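Local atomic coordinates of mitogen activated protein kinase, putative (Leishmania donovani, PDB entry 4QNY), a protein that probably phosphorylates serine and threonine residues of target proteins with ATP, as a member of the mitogen-activated protein kinase family. Residues S281-L287 with A305-F310; I127-I131 with L216-L220; I84-L90 with F101-D106. All blocks are in the same frame, centred on the assembly; numbering follows the deposited sequence. Where two conformers were deposited one is given.

Contact 1. Residues S281-L287 with A305-F310; sequences SPEALDL and AMRHPF
The His-x-aromatic motif near the end of the protein kinase C-lobe, here His308-Pro309-Phe310, anchors the residues following helix 302-306 on the first turns of helix 282-291, and the two segments bury 383 Å² between them. His308 is fixed from several directions. Its NE2 donates to Asp286 OD2 over 2.6 Å at a nearly straight 177°, exactly in the ring plane and on the anti lone pair of that oxygen; the carboxylate and imidazole planes are only 21° apart, nearly coplanar. Asp286 reaches this position because CG stands anti to the backbone N (chi1 175°), while OD1 forms a salt bridge with Arg289. The other ring nitrogen, ND1, accepts from Phe310 N at 3.1 Å, a donor tilted out of the ring plane. Donor at NE2 and acceptor at ND1 together are consistent with a neutral ring protonated on NE2. Glu283 O adds an edge contact, 3.1 Å from His308 CE1. The faces are covered as well: Leu287 CB makes a CH-pi contact 3.8 Å from the centroid, and Pro309 CD lies over the opposite face. Phe310 in turn lays its ring against the helix, with Ala284 CA over one face, 4.0 Å from the centroid. The Leu287 and Phe310 side chains run at about a right angle to each other, with Leu287 CD2 coming obliquely to within 3.6 Å of Phe310 CD2. Close to the same ring, Ser281 N-caps the helix: its OG accepts from Ala284 N at 3.2 Å and also hydrogen-bonds Glu124 OE1.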
loop_
_atom_site.group_PDB
_atom_site.type_symbol
_atom_site.label_atom_id
_atom_site.label_comp_id
_atom_site.label_asym_id
_atom_site.label_seq_id
_atom_site.Cartn_x
_atom_site.Cartn_y
_atom_site.Cartn_z
ATOM N N SER A 281 24.627 6.531 -2.882
ATOM C CA SER A 281 24.988 7.935 -3.026
ATOM C C SER A 281 24.554 8.730 -1.798
ATOM O O SER A 281 23.635 8.320 -1.087
ATOM C CB SER A 281 24.350 8.521 -4.289
ATOM O OG SER A 281 22.938 8.535 -4.183
ATOM N N PRO A 282 25.220 9.867 -1.536
ATOM C CA PRO A 282 24.827 10.727 -0.414
ATOM C C PRO A 282 23.414 11.285 -0.572
ATOM O O PRO A 282 22.752 11.570 0.425
ATOM C CB PRO A 282 25.866 11.854 -0.454
ATOM C CG PRO A 282 27.034 11.273 -1.173
ATOM C CD PRO A 282 26.448 10.346 -2.193
ATOM N N GLU A 283 22.966 11.438 -1.815
ATOM C CA GLU A 283 21.620 11.930 -2.088
ATOM C C GLU A 283 20.571 10.894 -1.696
ATOM O O GLU A 283 19.515 11.235 -1.163
ATOM C CB GLU A 283 21.465 12.300 -3.567
ATOM C CG GLU A 283 22.221 13.551 -3.992
ATOM C CD GLU A 283 23.715 13.324 -4.118
ATOM O OE1 GLU A 283 24.117 12.224 -4.551
ATOM O OE2 GLU A 283 24.488 14.247 -3.782
ATOM N N ALA A 284 20.871 9.627 -1.964
ATOM C CA ALA A 284 19.961 8.537 -1.636
ATOM C C ALA A 284 19.846 8.353 -0.130
ATOM O O ALA A 284 18.763 8.093 0.396
ATOM C CB ALA A 284 20.424 7.245 -2.290
ATOM N N LEU A 285 20.972 8.489 0.562
ATOM C CA LEU A 285 21.014 8.261 2.000
ATOM C C LEU A 285 20.396 9.415 2.778
ATOM O O LEU A 285 19.955 9.240 3.913
ATOM C CB LEU A 285 22.453 8.021 2.457
ATOM C CG LEU A 285 23.071 6.716 1.953
ATOM C CD1 LEU A 285 24.456 6.503 2.544
ATOM C CD2 LEU A 285 22.157 5.539 2.267
ATOM N N ASP A 286 20.361 10.596 2.169
ATOM C CA ASP A 286 19.715 11.737 2.805
ATOM C C ASP A 286 18.201 11.638 2.688
ATOM O O ASP A 286 17.479 11.896 3.652
ATOM C CB ASP A 286 20.194 13.051 2.197
ATOM C CG ASP A 286 19.444 14.244 2.750
ATOM O OD1 ASP A 286 19.652 14.573 3.935
ATOM O OD2 ASP A 286 18.641 14.847 2.007
ATOM N N LEU A 287 17.728 11.276 1.499
ATOM C CA LEU A 287 16.300 11.092 1.268
ATOM C C LEU A 287 15.764 9.979 2.158
ATOM O O LEU A 287 14.666 10.078 2.701
ATOM C CB LEU A 287 16.025 10.777 -0.203
ATOM C CG LEU A 287 14.553 10.592 -0.581
ATOM C CD1 LEU A 287 13.764 11.863 -0.307
ATOM C CD2 LEU A 287 14.416 10.176 -2.037
ATOM N N ALA A 305 9.872 15.528 -1.096
ATOM C CA ALA A 305 10.574 14.325 -1.528
ATOM C C ALA A 305 10.689 14.272 -3.048
ATOM O O ALA A 305 11.697 13.816 -3.588
ATOM C CB ALA A 305 9.871 13.083 -1.005
ATOM N N MET A 306 9.652 14.741 -3.734
ATOM C CA MET A 306 9.662 14.788 -5.191
ATOM C C MET A 306 10.644 15.834 -5.707
ATOM O O MET A 306 11.142 15.726 -6.827
ATOM C CB MET A 306 8.261 15.076 -5.735
ATOM C CG MET A 306 7.270 13.943 -5.540
ATOM S SD MET A 306 5.689 14.262 -6.350
ATOM C CE MET A 306 5.134 15.714 -5.462
ATOM N N ARG A 307 10.918 16.846 -4.886
ATOM C CA ARG A 307 11.832 17.920 -5.266
ATOM C C ARG A 307 13.240 17.681 -4.731
ATOM O O ARG A 307 14.135 18.503 -4.926
ATOM C CB ARG A 307 11.311 19.272 -4.771
ATOM C CG ARG A 307 9.930 19.642 -5.290
ATOM C CD ARG A 307 9.664 21.132 -5.136
ATOM N NE ARG A 307 8.361 21.404 -4.536
ATOM C CZ ARG A 307 8.186 21.781 -3.272
ATOM N NH1 ARG A 307 9.234 21.935 -2.473
ATOM N NH2 ARG A 307 6.965 22.007 -2.809
ATOM N N HIS A 308 13.428 16.554 -4.054
ATOM C CA HIS A 308 14.730 16.191 -3.505
ATOM C C HIS A 308 15.746 15.957 -4.624
ATOM O O HIS A 308 15.400 15.412 -5.674
ATOM C CB HIS A 308 14.601 14.943 -2.627
ATOM C CG HIS A 308 15.812 14.657 -1.797
ATOM N ND1 HIS A 308 16.850 13.866 -2.240
ATOM C CD2 HIS A 308 16.151 15.056 -0.548
ATOM C CE1 HIS A 308 17.776 13.792 -1.301
ATOM N NE2 HIS A 308 17.376 14.505 -0.264
ATOM N N PRO A 309 17.004 16.378 -4.405
ATOM C CA PRO A 309 18.102 16.221 -5.369
ATOM C C PRO A 309 18.315 14.788 -5.871
ATOM O O PRO A 309 18.918 14.606 -6.929
ATOM C CB PRO A 309 19.323 16.693 -4.575
ATOM C CG PRO A 309 18.773 17.700 -3.633
ATOM C CD PRO A 309 17.412 17.187 -3.242
ATOM N N PHE A 310 17.835 13.794 -5.130
ATOM C CA PHE A 310 17.992 12.400 -5.535
ATOM C C PHE A 310 17.131 12.073 -6.753
ATOM O O PHE A 310 17.410 11.125 -7.486
ATOM C CB PHE A 310 17.643 11.464 -4.373
ATOM C CG PHE A 310 17.757 10.002 -4.711
ATOM C CD1 PHE A 310 18.975 9.450 -5.071
ATOM C CD2 PHE A 310 16.646 9.176 -4.650
ATOM C CE1 PHE A 310 19.080 8.105 -5.379
ATOM C CE2 PHE A 310 16.745 7.830 -4.954
ATOM C CZ PHE A 310 17.963 7.294 -5.315
#

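Contact 2. Residues I127-I131 with L216-L220; sequences IQFFI and LGELL
Ile131 N donates to Ile127 O over 2.8 Å, an i+4 to i bond of helix 124-143, between two isoleucines one turn apart that both face Leu216 and Leu219. The equivalent bond on the other side, Leu220 N to Leu216 O at 3.0 Å, spans the last turn of helix 206-219. No hydrogen bond crosses between the helices, so the contact rests on apolar groups, nearly all of them buried. Ile127 is central. Its CG2 branch, anti to the backbone N, touches Leu216 CD1 at 3.6 Å, whereas CG1, on the N side (chi1 -57°), extends CD1 alongside Leu219 to within 3.3 Å of the backbone Leu219 O. The same CD1 meets Leu220 CD2 at 3.8 Å. One turn on, Ile131 CD1 packs 4.0 Å from Leu219 CD1, the two side chains lying alongside each other and pointing opposite ways, while Leu216 runs across both isoleucines at about a right angle. Phe130 adds a looser contact, CD2 to Leu219 CD2 at 4.2 Å. These are the helices known as αE and αF in the kinase C-lobe; beyond them Leu216 and Leu220 reach Leu288 of helix 282-291, and Leu219 touches Leu116 of helix 112-117.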
loop_
_atom_site.group_PDB
_atom_site.type_symbol
_atom_site.label_atom_id
_atom_site.label_comp_id
_atom_site.label_asym_id
_atom_site.label_seq_id
_atom_site.Cartn_x
_atom_site.Cartn_y
_atom_site.Cartn_z
ATOM N N ILE A 127 16.034 2.642 -8.898
ATOM C CA ILE A 127 15.415 3.057 -7.645
ATOM C C ILE A 127 14.804 4.450 -7.761
ATOM O O ILE A 127 13.701 4.693 -7.273
ATOM C CB ILE A 127 16.435 3.037 -6.490
ATOM C CG1 ILE A 127 17.044 1.641 -6.350
ATOM C CG2 ILE A 127 15.781 3.461 -5.188
ATOM C CD1 ILE A 127 18.203 1.575 -5.384
ATOM N N GLN A 128 15.525 5.356 -8.417
ATOM C CA GLN A 128 15.049 6.720 -8.632
ATOM C C GLN A 128 13.695 6.742 -9.335
ATOM O O GLN A 128 12.791 7.474 -8.934
ATOM C CB GLN A 128 16.066 7.519 -9.448
ATOM C CG GLN A 128 17.284 7.967 -8.662
ATOM C CD GLN A 128 18.410 8.447 -9.557
ATOM O OE1 GLN A 128 18.432 8.165 -10.755
ATOM N NE2 GLN A 128 19.353 9.181 -8.977
ATOM N N PHE A 129 13.565 5.934 -10.382
ATOM C CA PHE A 129 12.334 5.879 -11.160
ATOM C C PHE A 129 11.207 5.228 -10.359
ATOM O O PHE A 129 10.054 5.647 -10.446
ATOM C CB PHE A 129 12.565 5.125 -12.473
ATOM C CG PHE A 129 11.434 5.253 -13.454
ATOM C CD1 PHE A 129 10.806 6.470 -13.654
ATOM C CD2 PHE A 129 11.009 4.158 -14.188
ATOM C CE1 PHE A 129 9.767 6.593 -14.557
ATOM C CE2 PHE A 129 9.972 4.273 -15.095
ATOM C CZ PHE A 129 9.351 5.492 -15.280
ATOM N N PHE A 130 11.549 4.205 -9.581
ATOM C CA PHE A 130 10.583 3.554 -8.699
ATOM C C PHE A 130 10.050 4.522 -7.648
ATOM O O PHE A 130 8.841 4.661 -7.471
ATOM C CB PHE A 130 11.211 2.341 -8.006
ATOM C CG PHE A 130 11.280 1.113 -8.866
ATOM C CD1 PHE A 130 10.404 0.938 -9.924
ATOM C CD2 PHE A 130 12.218 0.126 -8.609
ATOM C CE1 PHE A 130 10.467 -0.196 -10.714
ATOM C CE2 PHE A 130 12.285 -1.008 -9.394
ATOM C CZ PHE A 130 11.408 -1.169 -10.448
ATOM N N ILE A 131 10.969 5.191 -6.957
ATOM C CA ILE A 131 10.614 6.079 -5.855
ATOM C C ILE A 131 9.797 7.285 -6.318
ATOM O O ILE A 131 8.803 7.644 -5.685
ATOM C CB ILE A 131 11.874 6.570 -5.114
ATOM C CG1 ILE A 131 12.544 5.403 -4.386
ATOM C CG2 ILE A 131 11.527 7.668 -4.123
ATOM C CD1 ILE A 131 11.640 4.704 -3.389
ATOM N N LEU A 216 12.415 2.247 0.205
ATOM C CA LEU A 216 13.685 2.785 -0.274
ATOM C C LEU A 216 14.861 2.087 0.404
ATOM O O LEU A 216 15.877 1.808 -0.231
ATOM C CB LEU A 216 13.755 4.295 -0.033
ATOM C CG LEU A 216 15.084 4.987 -0.355
ATOM C CD1 LEU A 216 15.478 4.755 -1.804
ATOM C CD2 LEU A 216 15.005 6.476 -0.054
ATOM N N GLY A 217 14.710 1.802 1.693
ATOM C CA GLY A 217 15.745 1.127 2.454
ATOM C C GLY A 217 16.034 -0.267 1.932
ATOM O O GLY A 217 17.172 -0.737 1.981
ATOM N N GLU A 218 15.000 -0.927 1.425
ATOM C CA GLU A 218 15.146 -2.274 0.889
ATOM C C GLU A 218 15.663 -2.255 -0.547
ATOM O O GLU A 218 16.452 -3.114 -0.939
ATOM C CB GLU A 218 13.816 -3.025 0.960
ATOM C CG GLU A 218 13.327 -3.277 2.375
ATOM C CD GLU A 218 12.028 -4.053 2.414
ATOM O OE1 GLU A 218 11.907 -5.049 1.670
ATOM O OE2 GLU A 218 11.128 -3.668 3.187
ATOM N N LEU A 219 15.210 -1.276 -1.325
ATOM C CA LEU A 219 15.654 -1.122 -2.708
ATOM C C LEU A 219 17.148 -0.824 -2.780
ATOM O O LEU A 219 17.829 -1.236 -3.719
ATOM C CB LEU A 219 14.864 -0.012 -3.406
ATOM C CG LEU A 219 13.402 -0.311 -3.749
ATOM C CD1 LEU A 219 12.684 0.954 -4.190
ATOM C CD2 LEU A 219 13.308 -1.385 -4.824
ATOM N N LEU A 220 17.653 -0.115 -1.775
ATOM C CA LEU A 220 19.065 0.246 -1.719
ATOM C C LEU A 220 19.948 -0.942 -1.345
ATOM O O LEU A 220 21.170 -0.814 -1.266
ATOM C CB LEU A 220 19.281 1.388 -0.724
ATOM C CG LEU A 220 18.897 2.786 -1.214
ATOM C CD1 LEU A 220 18.942 3.787 -0.070
ATOM C CD2 LEU A 220 19.815 3.220 -2.348
#

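Contact 3. Residues I84-L90 with F101-D106. With ANP (phosphoaminophosphonic acid-adenylate ester), chain D.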
loop_
_atom_site.group_PDB
_atom_site.type_symbol
_atom_site.label_atom_id
_atom_site.label_comp_id
_atom_site.label_asym_id
_atom_site.label_seq_id
_atom_site.Cartn_x
_atom_site.Cartn_y
_atom_site.Cartn_z
ATOM N N ILE A 84 -3.069 1.795 -10.039
ATOM C CA ILE A 84 -3.667 0.680 -10.768
ATOM C C ILE A 84 -5.120 0.988 -11.143
ATOM O O ILE A 84 -5.911 1.465 -10.325
ATOM C CB ILE A 84 -3.579 -0.642 -9.958
ATOM C CG1 ILE A 84 -3.946 -1.837 -10.840
ATOM C CG2 ILE A 84 -4.428 -0.586 -8.692
ATOM C CD1 ILE A 84 -2.925 -2.127 -11.922
ATOM N N GLY A 85 -5.450 0.742 -12.407
ATOM C CA GLY A 85 -6.738 1.132 -12.950
ATOM C C GLY A 85 -7.832 0.102 -12.759
ATOM O O GLY A 85 -7.563 -1.073 -12.508
ATOM N N LEU A 86 -9.074 0.552 -12.884
ATOM C CA LEU A 86 -10.231 -0.322 -12.750
ATOM C C LEU A 86 -10.878 -0.560 -14.110
ATOM O O LEU A 86 -11.245 0.389 -14.803
ATOM C CB LEU A 86 -11.247 0.282 -11.777
ATOM C CG LEU A 86 -12.429 -0.600 -11.375
ATOM C CD1 LEU A 86 -11.952 -1.783 -10.549
ATOM C CD2 LEU A 86 -13.466 0.209 -10.614
ATOM N N ARG A 87 -11.015 -1.827 -14.492
ATOM C CA ARG A 87 -11.598 -2.164 -15.787
ATOM C C ARG A 87 -13.053 -2.608 -15.679
ATOM O O ARG A 87 -13.859 -2.313 -16.562
ATOM C CB ARG A 87 -10.776 -3.253 -16.482
ATOM C CG ARG A 87 -9.917 -2.737 -17.629
ATOM C CD ARG A 87 -9.815 -3.758 -18.754
ATOM N NE ARG A 87 -9.192 -3.198 -19.950
ATOM C CZ ARG A 87 -9.156 -3.809 -21.131
ATOM N NH1 ARG A 87 -9.711 -5.005 -21.277
ATOM N NH2 ARG A 87 -8.569 -3.224 -22.166
ATOM N N ASN A 88 -13.393 -3.314 -14.602
ATOM C CA ASN A 88 -14.750 -3.831 -14.439
ATOM C C ASN A 88 -15.075 -4.261 -13.010
ATOM O O ASN A 88 -14.180 -4.498 -12.200
ATOM C CB ASN A 88 -14.972 -5.011 -15.390
ATOM C CG ASN A 88 -16.410 -5.124 -15.856
ATOM O OD1 ASN A 88 -17.335 -4.692 -15.168
ATOM N ND2 ASN A 88 -16.605 -5.707 -17.033
ATOM N N ILE A 89 -16.371 -4.353 -12.715
ATOM C CA ILE A 89 -16.855 -4.872 -11.438
ATOM C C ILE A 89 -17.922 -5.938 -11.682
ATOM O O ILE A 89 -19.055 -5.623 -12.043
ATOM C CB ILE A 89 -17.446 -3.760 -10.547
ATOM C CG1 ILE A 89 -16.428 -2.638 -10.325
ATOM C CG2 ILE A 89 -17.905 -4.334 -9.213
ATOM C CD1 ILE A 89 -15.238 -3.051 -9.489
ATOM N N LEU A 90 -17.555 -7.200 -11.481
ATOM C CA LEU A 90 -18.465 -8.312 -11.735
ATOM C C LEU A 90 -19.231 -8.714 -10.479
ATOM O O LEU A 90 -18.643 -9.180 -9.505
ATOM C CB LEU A 90 -17.696 -9.515 -12.282
ATOM C CG LEU A 90 -16.833 -9.259 -13.519
ATOM C CD1 LEU A 90 -16.169 -10.547 -13.980
ATOM C CD2 LEU A 90 -17.660 -8.644 -14.637
ATOM N N PHE A 101 -17.856 -11.496 -5.298
ATOM C CA PHE A 101 -17.804 -10.703 -6.523
ATOM C C PHE A 101 -16.358 -10.472 -6.954
ATOM O O PHE A 101 -15.428 -10.684 -6.175
ATOM C CB PHE A 101 -18.539 -9.367 -6.346
ATOM C CG PHE A 101 -17.761 -8.332 -5.588
ATOM C CD1 PHE A 101 -17.742 -8.335 -4.205
ATOM C CD2 PHE A 101 -17.071 -7.337 -6.261
ATOM C CE1 PHE A 101 -17.037 -7.377 -3.506
ATOM C CE2 PHE A 101 -16.364 -6.378 -5.570
ATOM C CZ PHE A 101 -16.347 -6.397 -4.189
ATOM N N TYR A 102 -16.176 -10.042 -8.198
ATOM C CA TYR A 102 -14.842 -9.896 -8.774
ATOM C C TYR A 102 -14.474 -8.451 -9.093
ATOM O O TYR A 102 -15.288 -7.685 -9.610
ATOM C CB TYR A 102 -14.722 -10.740 -10.045
ATOM C CG TYR A 102 -14.517 -12.214 -9.786
ATOM C CD1 TYR A 102 -13.241 -12.758 -9.743
ATOM C CD2 TYR A 102 -15.599 -13.060 -9.581
ATOM C CE1 TYR A 102 -13.047 -14.105 -9.506
ATOM C CE2 TYR A 102 -15.414 -14.409 -9.344
ATOM C CZ TYR A 102 -14.136 -14.925 -9.307
ATOM O OH TYR A 102 -13.943 -16.266 -9.070
ATOM N N ILE A 103 -13.234 -8.094 -8.782
ATOM C CA ILE A 103 -12.680 -6.798 -9.150
ATOM C C ILE A 103 -11.719 -6.972 -10.319
ATOM O O ILE A 103 -10.738 -7.709 -10.219
ATOM C CB ILE A 103 -11.941 -6.138 -7.971
ATOM C CG1 ILE A 103 -12.887 -5.954 -6.784
ATOM C CG2 ILE A 103 -11.339 -4.808 -8.397
ATOM C CD1 ILE A 103 -12.184 -5.557 -5.505
ATOM N N VAL A 104 -12.006 -6.296 -11.427
ATOM C CA VAL A 104 -11.197 -6.434 -12.632
ATOM C C VAL A 104 -10.295 -5.222 -12.844
ATOM O O VAL A 104 -10.775 -4.104 -13.035
ATOM C CB VAL A 104 -12.080 -6.634 -13.875
ATOM C CG1 VAL A 104 -11.227 -6.701 -15.128
ATOM C CG2 VAL A 104 -12.919 -7.895 -13.726
ATOM N N MET A 105 -8.986 -5.454 -12.813
ATOM C CA MET A 105 -8.006 -4.381 -12.938
ATOM C C MET A 105 -7.024 -4.635 -14.076
ATOM O O MET A 105 -6.944 -5.746 -14.601
ATOM C CB MET A 105 -7.231 -4.215 -11.629
ATOM C CG MET A 105 -8.098 -4.141 -10.387
ATOM S SD MET A 105 -7.164 -4.556 -8.903
ATOM C CE MET A 105 -6.769 -6.274 -9.225
ATOM N N ASP A 106 -6.277 -3.599 -14.450
ATOM C CA ASP A 106 -5.181 -3.752 -15.402
ATOM C C ASP A 106 -4.129 -4.694 -14.829
ATOM O O ASP A 106 -3.977 -4.799 -13.612
ATOM C CB ASP A 106 -4.552 -2.398 -15.736
ATOM C CG ASP A 106 -5.474 -1.509 -16.547
ATOM O OD1 ASP A 106 -6.117 -2.019 -17.489
ATOM O OD2 ASP A 106 -5.553 -0.300 -16.244
HETATM P PG ANP D . -7.161 -6.524 0.319
HETATM O O1G ANP D . -7.764 -7.685 -0.406
HETATM O O2G ANP D . -7.680 -5.185 -0.333
HETATM O O3G ANP D . -7.619 -6.560 1.834
HETATM P PB ANP D . -4.848 -7.839 -0.657
HETATM O O1B ANP D . -5.485 -9.127 -0.247
HETATM O O2B ANP D . -3.317 -7.939 -0.397
HETATM N N3B ANP D . -5.466 -6.563 0.247
HETATM P PA ANP D . -4.046 -6.939 -3.152
HETATM O O1A ANP D . -2.909 -6.345 -2.413
HETATM O O2A ANP D . -4.805 -5.918 -4.004
HETATM O O3A ANP D . -5.128 -7.592 -2.174
HETATM O "O5'" ANP D . -3.482 -8.116 -4.050
HETATM C "C5'" ANP D . -2.615 -9.138 -3.515
HETATM C "C4'" ANP D . -1.494 -9.393 -4.492
HETATM O "O4'" ANP D . -2.035 -9.641 -5.806
HETATM C "C3'" ANP D . -0.521 -8.239 -4.692
HETATM O "O3'" ANP D . 0.480 -8.234 -3.681
HETATM C "C2'" ANP D . 0.061 -8.543 -6.073
HETATM O "O2'" ANP D . 1.140 -9.469 -5.997
HETATM C "C1'" ANP D . -1.137 -9.174 -6.796
HETATM N N9 ANP D . -1.851 -8.246 -7.667
HETATM C C8 ANP D . -2.875 -7.410 -7.319
HETATM N N7 ANP D . -3.335 -6.675 -8.308
HETATM C C5 ANP D . -2.547 -7.063 -9.381
HETATM C C6 ANP D . -2.527 -6.655 -10.734
HETATM N N6 ANP D . -3.348 -5.737 -11.246
HETATM N N1 ANP D . -1.618 -7.237 -11.549
HETATM C C2 ANP D . -0.791 -8.156 -11.041
HETATM N N3 ANP D . -0.720 -8.618 -9.789
HETATM C C4 ANP D . -1.629 -8.026 -9.008
HETATM O O HOH W 1 -3.640 1.467 -14.725
#
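Ile84 and Asp106 meet beside the adenine of the bound ATP analogue, where the β4-β5 hairpin of the kinase N-lobe runs into the hinge. Asp106 O accepts from ANP N6 at 2.6 Å, and Ile84 CD1 lies 3.3 Å from that same carbonyl oxygen. Met105, at what kinase nomenclature calls the gatekeeper position, bends at its last torsion (chi3 -65°) and brings CE 3.6 Å from ANP N7. In the next shell, the backbone holding these groups is tied across the hairpin: Asp106 N makes a weak 3.4 Å bond to Gly85 O, and a water donates to Asp106 OD2 and accepts a weak bond from Gly85 N. A classic beta bulge follows, in which Arg87 and Asn88 both face Val104. Val104 O is gripped twice from one face of its carbonyl plane, by Arg87 N at 2.7 Å and Asn88 N at 3.2 Å. Strands 86-90 and 101-106 are antiparallel, their directions 165° apart. On the face holding Met105, Leu86 CD1 packs 3.8 Å from Ile103 CG2, under helix 62-77. Toward the other end of the hairpin, Tyr102 N donates to Leu90 O, 2.9 Å away at 168°, in the carbonyl plane.

Contacts 1 and 2 form one continuous block of the C-lobe, with centres about 11 Å apart. Helix 282-291, which supplies one side of contact 1, also packs on contact 2: Ala284 CB lies 4.1 Å from Leu220 CD2, and Gln128 NE2 comes within 3.1 Å of Phe310 O. Contact 3 belongs to the N-lobe, its centre about 28 Å from that of contact 2 and about 35 Å from that of contact 1, and touches neither. Contact 3 alone borders the nucleotide directly; the side chain of Met105 is still about 10 Å from the magnesium ion, which Asn155 and Asp168 bind. The side chain of Phe130 in contact 2 stands about 14 Å from the ATP analogue.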